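Local coordinates for N-isopropylammelide isopropylaminohydrolase (Burkholderia multivorans ATCC 17616, PDB 6NBO), which belongs to the amidohydrolase family of metal-dependent enzymes, built on a TIM barrel and holding zinc ions in its metal centre, at residues R136-V141 with I154-F159; S162-R167 with V201-G206; D176-G181 with F205-R210. All blocks are in the same frame, centred on the assembly; numbering follows the deposited sequence. Where two conformers were deposited one is given.

Interaction 1 (R136-V141 with I154-F159); sequences RHLHRV and IQIVAF
The backbone N of I156 is bonded to D183 OD2, and main-chain bonds run from the same residue to L184 of strand 184-188 and to D183 just before it. These bonds hold the backbone from which the I156 side chain leaves to reach L138 and V141. I156 gives one branch to each helix residue. Its CG2 meets L138 CD1 at 3.7 Å, where the two side chains run askew to one another. L138 leaves its helix without aiming at the strand; its CG stands opposite the backbone N (chi1 177°), and only the outer methyl CD1 dips down to I156. The longer arm of I156 goes the other way, with chi2 at 167° keeping it extended. It passes alongside V141 in antiparallel fashion, its CD1 lying 3.8 Å and its CG1 4.1 Å from V141 CG1. All three residues are buried, and what meets across the contact is carbon against carbon. Further along the strand F159 stacks on H218, a zinc ligand, while the I156 side chain stays about 13 Å from a zinc ion. Helix 136-147 here lies over the barrel wall as the middle of a beta-alpha-beta unit: V141 and H137 touch V127 of strand 120-128, I156 belongs to strand 153-159, and L138 also packs against A180 of helix 170-180.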
loop_
_atom_site.group_PDB
_atom_site.type_symbol
_atom_site.label_atom_id
_atom_site.label_comp_id
_atom_site.label_asym_id
_atom_site.label_seq_id
_atom_site.Cartn_x
_atom_site.Cartn_y
_atom_site.Cartn_z
ATOM N N ARG A 136 13.861 11.806 12.110
ATOM C CA ARG A 136 12.756 12.274 12.945
ATOM C C ARG A 136 11.410 11.770 12.436
ATOM O O ARG A 136 10.564 11.343 13.231
ATOM C CB ARG A 136 12.745 13.801 13.044
ATOM C CG ARG A 136 11.481 14.290 13.745
ATOM C CD ARG A 136 11.638 15.644 14.377
ATOM N NE ARG A 136 12.388 16.588 13.558
ATOM C CZ ARG A 136 11.918 17.187 12.467
ATOM N NH1 ARG A 136 12.685 18.055 11.814
ATOM N NH2 ARG A 136 10.697 16.912 12.022
ATOM N N HIS A 137 11.177 11.831 11.120
ATOM C CA HIS A 137 9.910 11.325 10.593
ATOM C C HIS A 137 9.800 9.822 10.801
ATOM O O HIS A 137 8.728 9.311 11.147
ATOM C CB HIS A 137 9.766 11.653 9.104
ATOM C CG HIS A 137 9.962 13.101 8.771
ATOM N ND1 HIS A 137 9.264 14.115 9.392
ATOM C CD2 HIS A 137 10.775 13.704 7.870
ATOM C CE1 HIS A 137 9.644 15.279 8.893
ATOM N NE2 HIS A 137 10.559 15.057 7.967
ATOM N N LEU A 138 10.893 9.093 10.570
ATOM C CA LEU A 138 10.895 7.655 10.818
ATOM C C LEU A 138 10.514 7.340 12.260
ATOM O O LEU A 138 9.657 6.485 12.514
ATOM C CB LEU A 138 12.270 7.076 10.487
ATOM C CG LEU A 138 12.384 5.582 10.777
ATOM C CD1 LEU A 138 11.372 4.810 9.915
ATOM C CD2 LEU A 138 13.820 5.098 10.533
ATOM N N HIS A 139 11.146 8.016 13.223
ATOM C CA HIS A 139 10.846 7.745 14.629
ATOM C C HIS A 139 9.374 7.995 14.949
ATOM O O HIS A 139 8.770 7.248 15.727
ATOM C CB HIS A 139 11.741 8.589 15.543
ATOM C CG HIS A 139 13.171 8.132 15.581
ATOM N ND1 HIS A 139 13.527 6.805 15.687
ATOM C CD2 HIS A 139 14.333 8.828 15.525
ATOM C CE1 HIS A 139 14.846 6.700 15.683
ATOM N NE2 HIS A 139 15.357 7.913 15.589
ATOM N N ARG A 140 8.776 9.040 14.365
ATOM C CA ARG A 140 7.360 9.305 14.625
ATOM C C ARG A 140 6.468 8.206 14.057
ATOM O O ARG A 140 5.506 7.779 14.707
ATOM C CB ARG A 140 6.956 10.668 14.059
ATOM C CG ARG A 140 7.726 11.868 14.644
ATOM C CD ARG A 140 7.447 12.099 16.131
ATOM N NE ARG A 140 8.081 11.110 17.003
ATOM C CZ ARG A 140 9.317 11.201 17.486
ATOM N NH1 ARG A 140 9.792 10.236 18.268
ATOM N NH2 ARG A 140 10.079 12.248 17.189
ATOM N N VAL A 141 6.763 7.740 12.842
ATOM C CA VAL A 141 5.963 6.658 12.274
ATOM C C VAL A 141 6.215 5.352 13.016
ATOM O O VAL A 141 5.287 4.550 13.200
ATOM C CB VAL A 141 6.245 6.532 10.764
ATOM C CG1 VAL A 141 5.482 5.341 10.171
ATOM C CG2 VAL A 141 5.841 7.830 10.061
ATOM N N ILE A 154 2.187 -2.477 9.532
ATOM C CA ILE A 154 2.694 -1.349 8.762
ATOM C C ILE A 154 4.106 -1.685 8.301
ATOM O O ILE A 154 4.987 -1.920 9.134
ATOM C CB ILE A 154 2.675 -0.037 9.574
ATOM C CG1 ILE A 154 1.250 0.288 10.045
ATOM C CG2 ILE A 154 3.221 1.123 8.716
ATOM C CD1 ILE A 154 1.154 1.597 10.888
ATOM N N GLN A 155 4.305 -1.732 6.979
ATOM C CA GLN A 155 5.632 -1.780 6.379
ATOM C C GLN A 155 6.108 -0.354 6.144
ATOM O O GLN A 155 5.345 0.489 5.670
ATOM C CB GLN A 155 5.615 -2.545 5.048
ATOM C CG GLN A 155 5.277 -4.031 5.178
ATOM C CD GLN A 155 5.140 -4.709 3.820
ATOM O OE1 GLN A 155 5.118 -4.053 2.776
ATOM N NE2 GLN A 155 5.042 -6.026 3.836
ATOM N N ILE A 156 7.370 -0.080 6.468
ATOM C CA ILE A 156 7.930 1.268 6.334
ATOM C C ILE A 156 9.047 1.248 5.289
ATOM O O ILE A 156 10.005 0.476 5.419
ATOM C CB ILE A 156 8.462 1.789 7.679
ATOM C CG1 ILE A 156 7.296 2.029 8.660
ATOM C CG2 ILE A 156 9.274 3.065 7.456
ATOM C CD1 ILE A 156 7.749 2.247 10.111
ATOM N N VAL A 157 8.934 2.116 4.281
ATOM C CA VAL A 157 9.964 2.315 3.267
ATOM C C VAL A 157 10.722 3.596 3.604
ATOM O O VAL A 157 10.125 4.677 3.652
ATOM C CB VAL A 157 9.360 2.421 1.857
ATOM C CG1 VAL A 157 10.486 2.442 0.814
ATOM C CG2 VAL A 157 8.389 1.281 1.585
ATOM N N ALA A 158 12.036 3.492 3.801
ATOM C CA ALA A 158 12.871 4.668 4.073
ATOM C C ALA A 158 13.105 5.415 2.765
ATOM O O ALA A 158 13.861 4.942 1.909
ATOM C CB ALA A 158 14.193 4.239 4.708
ATOM N N PHE A 159 12.482 6.589 2.611
ATOM C CA PHE A 159 12.363 7.261 1.312
ATOM C C PHE A 159 13.188 8.548 1.264
ATOM O O PHE A 159 12.800 9.554 1.880
ATOM C CB PHE A 159 10.884 7.561 1.033
ATOM C CG PHE A 159 10.620 8.268 -0.276
ATOM C CD1 PHE A 159 11.147 7.781 -1.469
ATOM C CD2 PHE A 159 9.811 9.399 -0.316
ATOM C CE1 PHE A 159 10.899 8.424 -2.678
ATOM C CE2 PHE A 159 9.555 10.050 -1.517
ATOM C CZ PHE A 159 10.110 9.559 -2.705
#

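Interaction 2 (S162-R167 with V201-G206); sequences SGVLKR and VDVLFG
V164 opens a type I beta turn that R167 closes, R167 N bonding to V164 O at 3.3 Å, and the turn sets V164 and L165 against V203 and L204 of a passing helix. In TIM-barrel terms this is a loop leading from a barrel strand, 153-159, to its following helix, 170-180, and it leans on the next helix of the barrel, 197-211. The chain enters the turn through G163, whose positive phi of 103° would press a side chain against the carbonyl O of S162. E194 then holds the start of the turn from outside both segments, one carboxylate oxygen bonded to V164 N and the other to L165 N. With these two amides held, the side chains of V164 and L165 meet the helix by purely apolar contact. V164 straddles two helix residues: its CG1 lies 4.2 Å from V203 CG1, and its CG2 lies 4.1 Å from L204 CD2, with the V164 and L204 side chains set at a slant. V164 is buried and also packs on T170 and L174 of helix 170-180, so it is wedged between two helices. L165 starts off to one side; chi2 of -173° sends CD1 straight on and leaves CD2, the branching methyl, to meet V203. The two side chains slide past each other in opposite directions, L165 CD2 coming within 4.0 Å of V203 CG2.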
loop_
_atom_site.group_PDB
_atom_site.type_symbol
_atom_site.label_atom_id
_atom_site.label_comp_id
_atom_site.label_asym_id
_atom_site.label_seq_id
_atom_site.Cartn_x
_atom_site.Cartn_y
_atom_site.Cartn_z
ATOM N N SER A 162 14.318 13.812 -1.384
ATOM C CA SER A 162 15.053 14.810 -2.145
ATOM C C SER A 162 16.329 14.265 -2.771
ATOM O O SER A 162 17.155 15.055 -3.235
ATOM C CB SER A 162 15.380 16.009 -1.255
ATOM O OG SER A 162 16.167 15.596 -0.156
ATOM N N GLY A 163 16.511 12.947 -2.792
ATOM C CA GLY A 163 17.630 12.322 -3.469
ATOM C C GLY A 163 18.713 11.861 -2.500
ATOM O O GLY A 163 18.756 12.239 -1.330
ATOM N N VAL A 164 19.616 11.028 -3.018
ATOM C CA VAL A 164 20.712 10.442 -2.243
ATOM C C VAL A 164 22.069 11.014 -2.652
ATOM O O VAL A 164 22.840 11.476 -1.807
ATOM C CB VAL A 164 20.716 8.904 -2.376
ATOM C CG1 VAL A 164 21.825 8.296 -1.501
ATOM C CG2 VAL A 164 19.366 8.342 -2.028
ATOM N N LEU A 165 22.392 10.955 -3.950
ATOM C CA LEU A 165 23.775 11.158 -4.381
ATOM C C LEU A 165 24.267 12.571 -4.107
ATOM O O LEU A 165 25.435 12.770 -3.750
ATOM C CB LEU A 165 23.916 10.842 -5.873
ATOM C CG LEU A 165 23.691 9.394 -6.289
ATOM C CD1 LEU A 165 24.040 9.242 -7.787
ATOM C CD2 LEU A 165 24.548 8.484 -5.436
ATOM N N LYS A 166 23.417 13.568 -4.310
ATOM C CA LYS A 166 23.849 14.954 -4.221
ATOM C C LYS A 166 23.721 15.529 -2.821
ATOM O O LYS A 166 23.983 16.715 -2.628
ATOM C CB LYS A 166 23.050 15.817 -5.196
ATOM C CG LYS A 166 23.245 15.421 -6.652
ATOM C CD LYS A 166 22.524 16.376 -7.586
ATOM C CE LYS A 166 21.302 15.727 -8.202
ATOM N NZ LYS A 166 21.337 15.827 -9.695
ATOM N N ARG A 167 23.319 14.733 -1.844
ATOM C CA ARG A 167 23.102 15.233 -0.488
ATOM C C ARG A 167 24.000 14.445 0.454
ATOM O O ARG A 167 23.634 13.336 0.883
ATOM C CB ARG A 167 21.626 15.127 -0.100
ATOM C CG ARG A 167 20.754 16.058 -0.948
ATOM C CD ARG A 167 19.283 16.037 -0.558
ATOM N NE ARG A 167 19.096 16.386 0.846
ATOM C CZ ARG A 167 18.772 17.597 1.288
ATOM N NH1 ARG A 167 18.575 18.596 0.430
ATOM N NH2 ARG A 167 18.647 17.809 2.598
ATOM N N VAL A 201 21.658 3.569 -8.661
ATOM C CA VAL A 201 21.143 2.217 -8.486
ATOM C C VAL A 201 22.127 1.369 -7.685
ATOM O O VAL A 201 21.728 0.580 -6.820
ATOM C CB VAL A 201 20.822 1.597 -9.858
ATOM C CG1 VAL A 201 20.585 0.110 -9.733
ATOM C CG2 VAL A 201 19.604 2.290 -10.462
ATOM N N ASP A 202 23.422 1.515 -7.953
ATOM C CA ASP A 202 24.408 0.732 -7.220
ATOM C C ASP A 202 24.446 1.128 -5.744
ATOM O O ASP A 202 24.558 0.263 -4.868
ATOM C CB ASP A 202 25.784 0.893 -7.864
ATOM C CG ASP A 202 25.902 0.185 -9.223
ATOM O OD1 ASP A 202 25.009 -0.606 -9.606
ATOM O OD2 ASP A 202 26.904 0.435 -9.912
ATOM N N VAL A 203 24.333 2.422 -5.437
ATOM C CA VAL A 203 24.356 2.847 -4.034
ATOM C C VAL A 203 23.154 2.278 -3.283
ATOM O O VAL A 203 23.290 1.691 -2.202
ATOM C CB VAL A 203 24.415 4.382 -3.931
ATOM C CG1 VAL A 203 24.045 4.846 -2.519
ATOM C CG2 VAL A 203 25.815 4.898 -4.303
ATOM N N LEU A 204 21.961 2.430 -3.852
ATOM C CA LEU A 204 20.753 1.954 -3.186
ATOM C C LEU A 204 20.763 0.435 -3.023
ATOM O O LEU A 204 20.466 -0.084 -1.940
ATOM C CB LEU A 204 19.527 2.400 -3.977
ATOM C CG LEU A 204 19.193 3.887 -3.924
ATOM C CD1 LEU A 204 18.068 4.192 -4.913
ATOM C CD2 LEU A 204 18.804 4.283 -2.499
ATOM N N PHE A 205 21.074 -0.308 -4.092
ATOM C CA PHE A 205 21.091 -1.763 -3.942
ATOM C C PHE A 205 22.175 -2.209 -2.968
ATOM O O PHE A 205 22.001 -3.211 -2.264
ATOM C CB PHE A 205 21.254 -2.457 -5.302
ATOM C CG PHE A 205 19.947 -2.676 -6.013
ATOM C CD1 PHE A 205 19.356 -1.650 -6.736
ATOM C CD2 PHE A 205 19.278 -3.891 -5.909
ATOM C CE1 PHE A 205 18.129 -1.839 -7.374
ATOM C CE2 PHE A 205 18.065 -4.092 -6.545
ATOM C CZ PHE A 205 17.483 -3.065 -7.277
ATOM N N GLY A 206 23.295 -1.483 -2.909
ATOM C CA GLY A 206 24.330 -1.829 -1.950
ATOM C C GLY A 206 23.837 -1.709 -0.521
ATOM O O GLY A 206 24.078 -2.590 0.309
#

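Interaction 3 (D176-G181 with F205-R210); sequences DALAAG and FGIAER
Going from D176 towards G181, the residue that meets I207 is L178, two positions in and pointing at the opposing helix. L178 has a fully extended end (chi2 -179°), which pushes CD1 into the neighbouring helix at the level of I207. There L178 CD1 lies 3.9 Å from I207 CG2, the two side chains crossing at about a right angle. The same methyl comes near the helix backbone, with L178 CD1 4.2 Å from I207 O; its approach to A208 CA is marginal. A208 turns its methyl away, against L215 of strand 215-219. L178 O is bonded to R213 NH2, a polar tie beside the apolar contact. After A179 and A180, G181 leaves the helical angles in a Schellman motif: G181 N bonds to L178 O at 3.2 Å and, weakly, to A177 O, and the positive phi of 136° leaves no room for a side chain beside the carbonyl of A180. With I207 also touching D171, the contact joins helices 170-180 and 197-211, consecutive helices packed side by side around the outside of a TIM barrel.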
loop_
_atom_site.group_PDB
_atom_site.type_symbol
_atom_site.label_atom_id
_atom_site.label_comp_id
_atom_site.label_asym_id
_atom_site.label_seq_id
_atom_site.Cartn_x
_atom_site.Cartn_y
_atom_site.Cartn_z
ATOM N N ASP A 176 21.144 3.846 8.517
ATOM C CA ASP A 176 20.649 4.016 9.883
ATOM C C ASP A 176 19.148 3.782 9.961
ATOM O O ASP A 176 18.650 3.237 10.952
ATOM C CB ASP A 176 20.975 5.416 10.403
ATOM C CG ASP A 176 22.451 5.625 10.610
ATOM O OD1 ASP A 176 23.207 4.630 10.558
ATOM O OD2 ASP A 176 22.852 6.786 10.819
ATOM N N ALA A 177 18.406 4.197 8.929
ATOM C CA ALA A 177 16.958 4.016 8.944
ATOM C C ALA A 177 16.598 2.537 8.933
ATOM O O ALA A 177 15.713 2.095 9.675
ATOM C CB ALA A 177 16.322 4.728 7.744
ATOM N N LEU A 178 17.250 1.759 8.067
ATOM C CA LEU A 178 17.012 0.318 8.058
ATOM C C LEU A 178 17.363 -0.298 9.405
ATOM O O LEU A 178 16.598 -1.105 9.948
ATOM C CB LEU A 178 17.818 -0.343 6.942
ATOM C CG LEU A 178 17.513 0.157 5.532
ATOM C CD1 LEU A 178 18.356 -0.595 4.513
ATOM C CD2 LEU A 178 16.034 0.023 5.210
ATOM N N ALA A 179 18.507 0.085 9.969
ATOM C CA ALA A 179 18.885 -0.428 11.281
ATOM C C ALA A 179 17.866 -0.053 12.346
ATOM O O ALA A 179 17.657 -0.813 13.299
ATOM C CB ALA A 179 20.264 0.094 11.671
ATOM N N ALA A 180 17.229 1.105 12.212
ATOM C CA ALA A 180 16.316 1.573 13.246
ATOM C C ALA A 180 14.919 0.987 13.121
ATOM O O ALA A 180 14.105 1.188 14.025
ATOM C CB ALA A 180 16.216 3.101 13.217
ATOM N N GLY A 181 14.605 0.298 12.028
ATOM C CA GLY A 181 13.299 -0.315 11.952
ATOM C C GLY A 181 12.572 -0.155 10.635
ATOM O O GLY A 181 11.537 -0.795 10.432
ATOM N N PHE A 205 21.074 -0.308 -4.092
ATOM C CA PHE A 205 21.091 -1.763 -3.942
ATOM C C PHE A 205 22.175 -2.209 -2.968
ATOM O O PHE A 205 22.001 -3.211 -2.264
ATOM C CB PHE A 205 21.254 -2.457 -5.302
ATOM C CG PHE A 205 19.947 -2.676 -6.013
ATOM C CD1 PHE A 205 19.356 -1.650 -6.736
ATOM C CD2 PHE A 205 19.278 -3.891 -5.909
ATOM C CE1 PHE A 205 18.129 -1.839 -7.374
ATOM C CE2 PHE A 205 18.065 -4.092 -6.545
ATOM C CZ PHE A 205 17.483 -3.065 -7.277
ATOM N N GLY A 206 23.295 -1.483 -2.909
ATOM C CA GLY A 206 24.330 -1.829 -1.950
ATOM C C GLY A 206 23.837 -1.709 -0.521
ATOM O O GLY A 206 24.078 -2.590 0.309
ATOM N N ILE A 207 23.120 -0.630 -0.220
ATOM C CA ILE A 207 22.613 -0.442 1.136
ATOM C C ILE A 207 21.609 -1.531 1.481
ATOM O O ILE A 207 21.688 -2.153 2.545
ATOM C CB ILE A 207 21.998 0.958 1.295
ATOM C CG1 ILE A 207 23.065 2.035 1.081
ATOM C CG2 ILE A 207 21.318 1.102 2.683
ATOM C CD1 ILE A 207 22.479 3.437 0.930
ATOM N N ALA A 208 20.660 -1.795 0.577
ATOM C CA ALA A 208 19.653 -2.812 0.861
ATOM C C ALA A 208 20.295 -4.182 1.026
ATOM O O ALA A 208 19.917 -4.953 1.917
ATOM C CB ALA A 208 18.608 -2.845 -0.252
ATOM N N GLU A 209 21.274 -4.496 0.179
ATOM C CA GLU A 209 21.949 -5.786 0.269
ATOM C C GLU A 209 22.649 -5.940 1.611
ATOM O O GLU A 209 22.669 -7.031 2.189
ATOM C CB GLU A 209 22.951 -5.931 -0.878
ATOM C CG GLU A 209 23.717 -7.245 -0.893
ATOM C CD GLU A 209 23.039 -8.309 -1.742
ATOM O OE1 GLU A 209 21.810 -8.217 -1.958
ATOM O OE2 GLU A 209 23.746 -9.234 -2.198
ATOM N N ARG A 210 23.217 -4.847 2.123
ATOM C CA ARG A 210 23.927 -4.908 3.396
ATOM C C ARG A 210 23.002 -5.294 4.542
ATOM O O ARG A 210 23.412 -6.014 5.458
ATOM C CB ARG A 210 24.599 -3.567 3.683
ATOM C CG ARG A 210 25.079 -3.396 5.120
ATOM C CD ARG A 210 26.254 -2.436 5.172
ATOM N NE ARG A 210 26.012 -1.272 4.328
ATOM C CZ ARG A 210 25.822 -0.040 4.783
ATOM N NH1 ARG A 210 25.868 0.211 6.088
ATOM N NH2 ARG A 210 25.598 0.944 3.928
#

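The three contacts follow one another round one sector of the TIM barrel. Interaction 1 closes first along the chain, and interactions 2 and 3 then both end on helix 197-211, sharing F205 and G206; their centres lie about 12 Å apart. Interactions 1 and 3 have centres about 13 Å apart and touch directly, A158 CB lying 3.7 Å from A177 CB. Helix 170-180 thus sits between helix 136-147 and helix 197-211. Interaction 2, its centre about 18 Å from that of interaction 1, lies farther from the chain's centre, where the loop after strand 153-159 meets helix 197-211. Together they join three successive helices to one another and to a barrel strand.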